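Glutamate tRNA ligase (Elizabethkingia meningoseptica, PDB 6BRL) probably catalyses the ATP-dependent attachment of glutamate to its cognate tRNA, as a class I glutamyl-tRNA synthetase. Local coordinates at residues 49-54 with 212-217; 43-48 with 76-81; 12-17 with 36-41. All coordinates share one frame; numbering follows the deposited sequence.

Interaction 1: 49-54 with 212-217; sequences RIEDTD and FANIID. With GLU (glutamic acid), chain B.
The guanidinium group of Arg49 carries Asp217 on one face, where CB of Asp217 lies 3.2 Å above the plane, displaced from the centre of the group, and comes within 3.3 Å of Arg49 NH1. Glu51 OE2 and CD lie at its edge, in the guanidinium plane. The Arg49–Glu51 salt bridge is side-on and converges on one oxygen: NE and NH2 of Arg49 both donate to Glu51 OE2, the NE bond measuring 2.8 Å. Arg49 runs straight out from the backbone through CG and CD and then bends at chi3 (68°), which turns its NE edge toward Glu51. Its NH2 has a second acidic partner in Asp218.

The amide of Asn214 comes up to the Glu51 carboxylate from the opposite direction; it is modelled in two conformers, and its orientation is left open. The segment 49-54 is the loop leaving strand 45-48 in the Rossmann-like catalytic domain of class I synthetases, and helix 210-220 closes over it beside the amino acid pocket. The two oxygens of Glu51 have different partners. Its OE2 is gripped by Arg49, while OE1 accepts from the ligand's amino nitrogen, GLU N, at 3.0 Å, so Arg49, in the second shell, probably fixes how the carboxylate is turned.

Asp217 gives Arg49 packing and charge without an aimed N-H. Its OD2 is 4.0 Å from Arg49 NE but well out of the guanidinium plane, and its carboxylate is instead satisfied by Arg95, Tyr99 and Gln92. Farther along the loop the contact becomes apolar and looser, with Thr53 CG2 meeting Ala213 CB at 4.3 Å.

Interaction 2: 43-48 with 76-81; sequences GGDFIL and VPDESP
Leu48 lays its CB against the ring of Pro77, 3.6 Å from CG, and the same proline ring brushes Phe46, whose CE2 is 4.2 Å from Pro77 CG. The aromatic ring turns an edge to the backbone oxygen of Val76. On the other side of the strand Ile47 and Glu79 lie side by side and point the same way, CG1 of Ile47 touching Glu79 OE1 at 3.5 Å.

Two backbone hydrogen bonds and one from backbone to side chain join the segments. Asp78 N donates to Phe46 O, and Leu48 N reaches Glu79 O at 2.8 Å in a nearly straight line (175°). In the third, CG of Asp78 stands opposite its carbonyl carbon (chi1 -57°), which places OD2 to accept from Phe46 N at 2.9 Å, on the anti side of the carboxylate. The segment 76-81 thus runs alongside strand 45-48 in the same direction but forms a single bridge, Ile47 with Glu79. It flanks the strand across from strand 13-16, its parallel neighbour in the Rossmann-like sheet.

The buried Leu48 O finds no hydrogen-bond donor; Ser80 CA approaches it at 3.5 Å in a CA-H...O contact. Asp45 has the carboxylates of Asp78 and Glu79 near it, a grouping probably made tolerable by basic partners: Lys11 and Arg13 for Asp45 and Lys40 for Asp78, while Glu79 OE2 pairs with Arg13 and its OE1 is hydrogen-bonded to Tyr90 OH.

Interaction 3: 12-17 with 36-41; sequences VRVRFA and YLFAKH. With GLU (glutamic acid), chain B.
The CD2-CE2 side of the Phe38 ring is the bump on the helix, and the hollow that takes it lies between two methyls, CG1 of Val14 on the strand and CG1 of Val12 just ahead of the strand. Val12 CG1 lodges against both helix residues: it is 3.7 Å from Phe38 CE2 and 4.3 Å from Ala39 CA. The side chains of Val12 and Phe38 cross at about a right angle.

Val14 divides its two branches. CG1 meets the edge of the Phe38 ring at CD2 (3.8 Å), near the ring plane, while CG2 reaches Ala39 CB at 3.8 Å. A chi1 of -174° swings the Phe38 ring toward the two valines, and the ring also meets His225.

These residues pack strand 13-16 and the residue leading into it against helix 26-41, the helix of a beta-alpha-beta unit, which leads on to the parallel strand 45-48 in the Rossmann-like fold. Farther along, Arg15 grips the ligand's side-chain carboxylate, its NH1 and NH2 donating to GLU OE2 and OE1 at 2.9 and 3.0 Å, and Ala17 O accepts from GLU N.

How the interactions relate
Interactions 2 and 3 share one beta-alpha-beta unit, their centres about 7 Å apart: interaction 3 packs the helix on strand 13-16, and interaction 2 lines the far side of strand 45-48. Gly43 ends helix 26-41 in a Schellman motif, Gly44 N lying 2.7 Å from Ala39 O. Interactions 1 and 2 are buried, interaction 3 only partly. Their chemistry goes with place: charged and amide groups at the ligand pocket in 1, mostly backbone bonding with proline packing along a strand edge in 2, and apolar methyl-to-ring packing of a helix on a strand in 3. Interactions 1 and 3 meet at the glutamate, and Arg49 N lies 3.0 Å from Phe16 O, while Ile50 packs on Pro81 of interaction 2.

Interaction 1: 49-54 with 212-217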
# COMPACT_ATOMS: atom_id res chain seq x y z
N ARG A 49 -15.98 6.41 4.19
CA ARG A 49 -17.32 5.98 3.80
C ARG A 49 -17.21 4.64 3.08
O ARG A 49 -16.43 4.51 2.12
CB ARG A 49 -18.02 7.03 2.90
CG ARG A 49 -19.51 6.63 2.53
CD ARG A 49 -20.25 7.76 1.77
NE ARG A 49 -19.71 8.01 0.43
CZ ARG A 49 -19.38 9.22 -0.05
NH1 ARG A 49 -19.57 10.32 0.69
NH2 ARG A 49 -18.92 9.35 -1.28
N ILE A 50 -17.95 3.64 3.54
CA ILE A 50 -17.87 2.31 2.93
C ILE A 50 -18.93 2.22 1.84
O ILE A 50 -20.13 2.33 2.12
CB ILE A 50 -18.06 1.20 3.98
CG1 ILE A 50 -16.88 1.17 4.93
CG2 ILE A 50 -18.14 -0.18 3.30
CD1 ILE A 50 -15.58 0.72 4.26
N GLU A 51 -18.49 1.96 0.60
CA GLU A 51 -19.35 2.12 -0.59
C GLU A 51 -19.84 0.74 -1.03
O GLU A 51 -19.35 0.12 -1.97
CB GLU A 51 -18.61 2.88 -1.69
CG GLU A 51 -18.44 4.33 -1.19
CD GLU A 51 -18.69 5.42 -2.22
OE1 GLU A 51 -18.69 5.15 -3.43
OE2 GLU A 51 -18.83 6.58 -1.83
N ASP A 52 -20.81 0.24 -0.28
CA ASP A 52 -21.19 -1.16 -0.39
C ASP A 52 -22.58 -1.30 -1.00
O ASP A 52 -23.40 -2.09 -0.53
CB ASP A 52 -21.12 -1.86 0.97
CG ASP A 52 -22.03 -1.20 2.03
OD1 ASP A 52 -22.41 -0.03 1.85
OD2 ASP A 52 -22.40 -1.84 3.02
N THR A 53 -22.89 -0.50 -2.03
CA THR A 53 -24.22 -0.58 -2.65
C THR A 53 -24.37 -1.78 -3.58
O THR A 53 -25.50 -2.21 -3.84
CB THR A 53 -24.55 0.69 -3.44
OG1 THR A 53 -23.55 0.91 -4.45
CG2 THR A 53 -24.66 1.94 -2.54
N ASP A 54 -23.27 -2.34 -4.08
CA ASP A 54 -23.32 -3.48 -5.00
C ASP A 54 -23.08 -4.76 -4.21
O ASP A 54 -21.94 -5.19 -4.02
CB ASP A 54 -22.32 -3.32 -6.13
CG ASP A 54 -22.49 -4.39 -7.21
OD1 ASP A 54 -23.10 -5.45 -6.92
OD2 ASP A 54 -22.00 -4.17 -8.33
N PHE A 212 -24.97 8.00 -8.36
CA PHE A 212 -25.97 8.78 -7.66
C PHE A 212 -25.68 8.77 -6.16
O PHE A 212 -25.73 9.81 -5.50
CB PHE A 212 -27.36 8.19 -7.98
CG PHE A 212 -28.56 9.11 -7.66
CD1 PHE A 212 -28.48 10.50 -7.77
CD2 PHE A 212 -29.78 8.55 -7.29
CE1 PHE A 212 -29.60 11.33 -7.45
CE2 PHE A 212 -30.90 9.36 -6.99
CZ PHE A 212 -30.81 10.75 -7.09
N ALA A 213 -25.37 7.60 -5.59
CA ALA A 213 -25.06 7.55 -4.16
C ALA A 213 -23.90 8.49 -3.82
O ALA A 213 -23.90 9.13 -2.76
CB ALA A 213 -24.75 6.10 -3.74
N ASN A 214 -22.92 8.61 -4.71
CA ASN A 214 -21.78 9.39 -4.30
C ASN A 214 -22.04 10.90 -4.29
O ASN A 214 -21.60 11.57 -3.35
CB ASN A 214 -20.61 8.97 -5.16
CG ASN A 214 -19.96 7.69 -4.63
OD1 ASN A 214 -18.75 7.69 -4.48
ND2 ASN A 214 -20.77 6.64 -4.27
N ILE A 215 -22.75 11.45 -5.28
CA ILE A 215 -23.06 12.88 -5.21
C ILE A 215 -24.06 13.16 -4.09
O ILE A 215 -23.96 14.19 -3.40
CB ILE A 215 -23.52 13.39 -6.59
CG1 ILE A 215 -24.89 12.83 -6.97
CG2 ILE A 215 -22.48 12.99 -7.70
CD1 ILE A 215 -26.09 13.83 -6.64
N ILE A 216 -25.00 12.24 -3.82
CA ILE A 216 -25.89 12.40 -2.66
C ILE A 216 -25.07 12.42 -1.37
O ILE A 216 -25.25 13.31 -0.52
CB ILE A 216 -26.93 11.27 -2.61
CG1 ILE A 216 -28.01 11.48 -3.69
CG2 ILE A 216 -27.56 11.19 -1.22
CD1 ILE A 216 -28.89 10.23 -3.82
N ASP A 217 -24.15 11.48 -1.20
CA ASP A 217 -23.45 11.42 0.08
C ASP A 217 -22.35 12.48 0.19
O ASP A 217 -22.10 12.99 1.29
CB ASP A 217 -22.88 10.01 0.32
CG ASP A 217 -23.98 8.97 0.62
OD1 ASP A 217 -25.08 9.36 1.08
OD2 ASP A 217 -23.73 7.77 0.43
N GLU B . -16.40 3.54 -4.38
CA GLU B . -15.48 4.27 -5.27
C GLU B . -14.12 3.54 -5.44
O GLU B . -13.26 3.91 -6.26
CB GLU B . -15.26 5.70 -4.74
CG GLU B . -14.76 6.68 -5.78
CD GLU B . -14.81 8.11 -5.27
OE1 GLU B . -15.74 8.87 -5.71
OE2 GLU B . -13.94 8.45 -4.42
OXT GLU B . -13.88 2.52 -4.75

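Interaction 2: 43-48 with 76-81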
# COMPACT_ATOMS: atom_id res chain seq x y z
N GLY A 43 -6.39 21.63 8.57
CA GLY A 43 -7.19 21.65 9.78
C GLY A 43 -8.58 21.06 9.63
O GLY A 43 -9.48 21.42 10.39
N GLY A 44 -8.79 20.14 8.68
CA GLY A 44 -10.10 19.62 8.37
C GLY A 44 -10.26 18.16 8.76
O GLY A 44 -9.45 17.60 9.52
N ASP A 45 -11.31 17.52 8.22
CA ASP A 45 -11.77 16.19 8.60
C ASP A 45 -11.54 15.17 7.50
O ASP A 45 -11.70 15.44 6.31
CB ASP A 45 -13.25 16.18 8.97
CG ASP A 45 -13.61 17.27 9.94
OD1 ASP A 45 -12.81 17.48 10.87
OD2 ASP A 45 -14.66 17.93 9.77
N PHE A 46 -11.24 13.95 7.95
CA PHE A 46 -10.87 12.81 7.12
C PHE A 46 -11.93 11.75 7.38
O PHE A 46 -11.98 11.17 8.46
CB PHE A 46 -9.45 12.31 7.47
CG PHE A 46 -9.06 11.00 6.77
CD1 PHE A 46 -9.34 10.81 5.43
CD2 PHE A 46 -8.42 9.98 7.47
CE1 PHE A 46 -9.00 9.61 4.80
CE2 PHE A 46 -8.06 8.78 6.84
CZ PHE A 46 -8.36 8.60 5.50
N ILE A 47 -12.78 11.49 6.40
CA ILE A 47 -13.94 10.63 6.58
C ILE A 47 -13.68 9.32 5.86
O ILE A 47 -13.09 9.33 4.77
CB ILE A 47 -15.21 11.31 6.02
CG1 ILE A 47 -15.66 12.46 6.91
CG2 ILE A 47 -16.33 10.28 5.83
CD1 ILE A 47 -15.00 13.79 6.62
N LEU A 48 -14.11 8.19 6.45
CA LEU A 48 -14.14 6.91 5.74
C LEU A 48 -15.61 6.57 5.47
O LEU A 48 -16.40 6.46 6.42
CB LEU A 48 -13.49 5.79 6.57
CG LEU A 48 -13.72 4.39 5.97
CD1 LEU A 48 -13.00 4.31 4.61
CD2 LEU A 48 -13.19 3.30 6.87
N VAL A 76 -6.02 7.31 11.10
CA VAL A 76 -7.32 6.84 11.58
C VAL A 76 -8.39 7.85 11.16
O VAL A 76 -8.22 9.05 11.41
CB VAL A 76 -7.29 6.65 13.09
CG1 VAL A 76 -8.67 6.26 13.64
CG2 VAL A 76 -6.26 5.58 13.43
N PRO A 77 -9.48 7.42 10.54
CA PRO A 77 -10.53 8.39 10.12
C PRO A 77 -11.17 9.09 11.32
O PRO A 77 -11.36 8.48 12.38
CB PRO A 77 -11.55 7.51 9.38
CG PRO A 77 -10.75 6.25 8.93
CD PRO A 77 -9.70 6.05 10.03
N ASP A 78 -11.43 10.39 11.17
CA ASP A 78 -12.21 11.12 12.18
C ASP A 78 -13.66 10.64 12.23
O ASP A 78 -14.31 10.79 13.26
CB ASP A 78 -12.20 12.60 11.86
CG ASP A 78 -10.78 13.15 11.77
OD1 ASP A 78 -10.02 12.93 12.72
OD2 ASP A 78 -10.44 13.78 10.75
N GLU A 79 -14.18 10.14 11.13
CA GLU A 79 -15.56 9.67 11.01
C GLU A 79 -15.53 8.38 10.19
O GLU A 79 -14.81 8.30 9.19
CB GLU A 79 -16.45 10.74 10.31
CG GLU A 79 -16.49 12.12 11.06
CD GLU A 79 -17.21 13.21 10.25
OE1 GLU A 79 -18.09 12.92 9.39
OE2 GLU A 79 -16.90 14.40 10.47
N SER A 80 -16.31 7.38 10.61
CA SER A 80 -16.28 6.10 9.93
C SER A 80 -17.37 5.19 10.48
O SER A 80 -17.99 5.50 11.50
CB SER A 80 -14.90 5.46 10.13
OG SER A 80 -14.80 5.00 11.46
N PRO A 81 -17.63 4.06 9.83
CA PRO A 81 -18.60 3.11 10.42
C PRO A 81 -18.21 2.68 11.83
O PRO A 81 -19.06 2.72 12.73
CB PRO A 81 -18.56 1.93 9.44
CG PRO A 81 -18.17 2.57 8.11
CD PRO A 81 -17.17 3.64 8.50

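Interaction 3: 12-17 with 36-41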
# COMPACT_ATOMS: atom_id res chain seq x y z
N VAL A 12 -12.49 22.27 5.48
CA VAL A 12 -12.14 21.25 4.49
C VAL A 12 -12.60 19.88 4.99
O VAL A 12 -12.35 19.52 6.15
CB VAL A 12 -10.62 21.25 4.24
CG1 VAL A 12 -10.22 19.95 3.53
CG2 VAL A 12 -10.25 22.43 3.41
N ARG A 13 -13.27 19.12 4.12
CA ARG A 13 -13.70 17.76 4.46
C ARG A 13 -13.46 16.84 3.27
O ARG A 13 -13.93 17.13 2.16
CB ARG A 13 -15.18 17.76 4.88
CG ARG A 13 -15.45 18.45 6.24
CD ARG A 13 -16.97 18.50 6.67
NE ARG A 13 -17.66 17.19 6.57
CZ ARG A 13 -17.60 16.24 7.51
NH1 ARG A 13 -16.86 16.43 8.59
NH2 ARG A 13 -18.23 15.07 7.35
N VAL A 14 -12.70 15.75 3.48
CA VAL A 14 -12.40 14.78 2.43
C VAL A 14 -12.85 13.39 2.90
O VAL A 14 -12.96 13.14 4.09
CB VAL A 14 -10.89 14.75 2.06
CG1 VAL A 14 -10.39 16.16 1.65
CG2 VAL A 14 -10.08 14.24 3.21
N ARG A 15 -13.08 12.49 1.95
CA ARG A 15 -13.49 11.13 2.30
C ARG A 15 -12.76 10.13 1.41
O ARG A 15 -12.68 10.31 0.20
CB ARG A 15 -15.00 10.90 2.17
CG ARG A 15 -15.58 10.74 0.74
CD ARG A 15 -15.41 11.97 -0.19
NE ARG A 15 -16.12 11.76 -1.45
CZ ARG A 15 -15.67 10.99 -2.44
NH1 ARG A 15 -14.48 10.36 -2.31
NH2 ARG A 15 -16.39 10.82 -3.55
N PHE A 16 -12.20 9.11 2.05
CA PHE A 16 -11.77 7.89 1.39
C PHE A 16 -13.00 6.99 1.30
O PHE A 16 -13.64 6.73 2.32
CB PHE A 16 -10.63 7.24 2.19
CG PHE A 16 -10.03 6.01 1.54
CD1 PHE A 16 -9.65 6.02 0.20
CD2 PHE A 16 -9.80 4.86 2.27
CE1 PHE A 16 -9.07 4.91 -0.41
CE2 PHE A 16 -9.23 3.72 1.66
CZ PHE A 16 -8.87 3.74 0.33
N ALA A 17 -13.40 6.62 0.08
CA ALA A 17 -14.68 5.95 -0.16
C ALA A 17 -14.48 4.63 -0.90
O ALA A 17 -15.01 4.43 -1.98
CB ALA A 17 -15.60 6.87 -0.96
N TYR A 36 -5.89 12.15 3.75
CA TYR A 36 -5.49 12.45 5.12
C TYR A 36 -4.59 13.69 5.20
O TYR A 36 -4.83 14.60 6.00
CB TYR A 36 -4.79 11.23 5.70
CG TYR A 36 -4.32 11.38 7.11
CD1 TYR A 36 -5.21 11.29 8.17
CD2 TYR A 36 -2.96 11.57 7.40
CE1 TYR A 36 -4.78 11.41 9.47
CE2 TYR A 36 -2.52 11.69 8.71
CZ TYR A 36 -3.44 11.61 9.74
OH TYR A 36 -3.05 11.72 11.05
N LEU A 37 -3.54 13.74 4.36
CA LEU A 37 -2.60 14.88 4.37
C LEU A 37 -3.30 16.19 4.04
O LEU A 37 -3.07 17.22 4.69
CB LEU A 37 -1.47 14.64 3.37
CG LEU A 37 -0.52 13.46 3.67
CD1 LEU A 37 0.63 13.43 2.69
CD2 LEU A 37 0.04 13.63 5.03
N PHE A 38 -4.11 16.19 2.98
CA PHE A 38 -4.81 17.41 2.61
C PHE A 38 -5.70 17.89 3.75
O PHE A 38 -5.75 19.09 4.05
CB PHE A 38 -5.65 17.17 1.36
CG PHE A 38 -6.29 18.45 0.83
CD1 PHE A 38 -5.50 19.43 0.24
CD2 PHE A 38 -7.65 18.67 0.95
CE1 PHE A 38 -6.07 20.61 -0.28
CE2 PHE A 38 -8.23 19.86 0.46
CZ PHE A 38 -7.44 20.83 -0.15
N ALA A 39 -6.41 16.96 4.38
CA ALA A 39 -7.33 17.34 5.45
C ALA A 39 -6.56 17.89 6.64
O ALA A 39 -6.89 18.98 7.16
CB ALA A 39 -8.19 16.14 5.85
N LYS A 40 -5.53 17.17 7.08
CA LYS A 40 -4.78 17.60 8.26
C LYS A 40 -4.01 18.88 7.97
O LYS A 40 -3.91 19.74 8.84
CB LYS A 40 -3.84 16.48 8.74
CG LYS A 40 -4.58 15.26 9.38
CD LYS A 40 -5.75 15.73 10.24
CE LYS A 40 -6.72 14.60 10.58
NZ LYS A 40 -8.09 15.10 10.93
N HIS A 41 -3.47 19.01 6.76
CA HIS A 41 -2.75 20.23 6.40
C HIS A 41 -3.65 21.44 6.52
O HIS A 41 -3.17 22.54 6.84
CB HIS A 41 -2.20 20.11 4.97
CG HIS A 41 -1.52 21.34 4.45
ND1 HIS A 41 -0.20 21.63 4.73
CD2 HIS A 41 -1.97 22.35 3.66
CE1 HIS A 41 0.13 22.76 4.12
NE2 HIS A 41 -0.92 23.21 3.47
N GLU B . -16.40 3.54 -4.38
CA GLU B . -15.48 4.27 -5.27
C GLU B . -14.12 3.54 -5.44
O GLU B . -13.26 3.91 -6.26
CB GLU B . -15.26 5.70 -4.74
CG GLU B . -14.76 6.68 -5.78
CD GLU B . -14.81 8.11 -5.27
OE1 GLU B . -15.74 8.87 -5.71
OE2 GLU B . -13.94 8.45 -4.42
OXT GLU B . -13.88 2.52 -4.75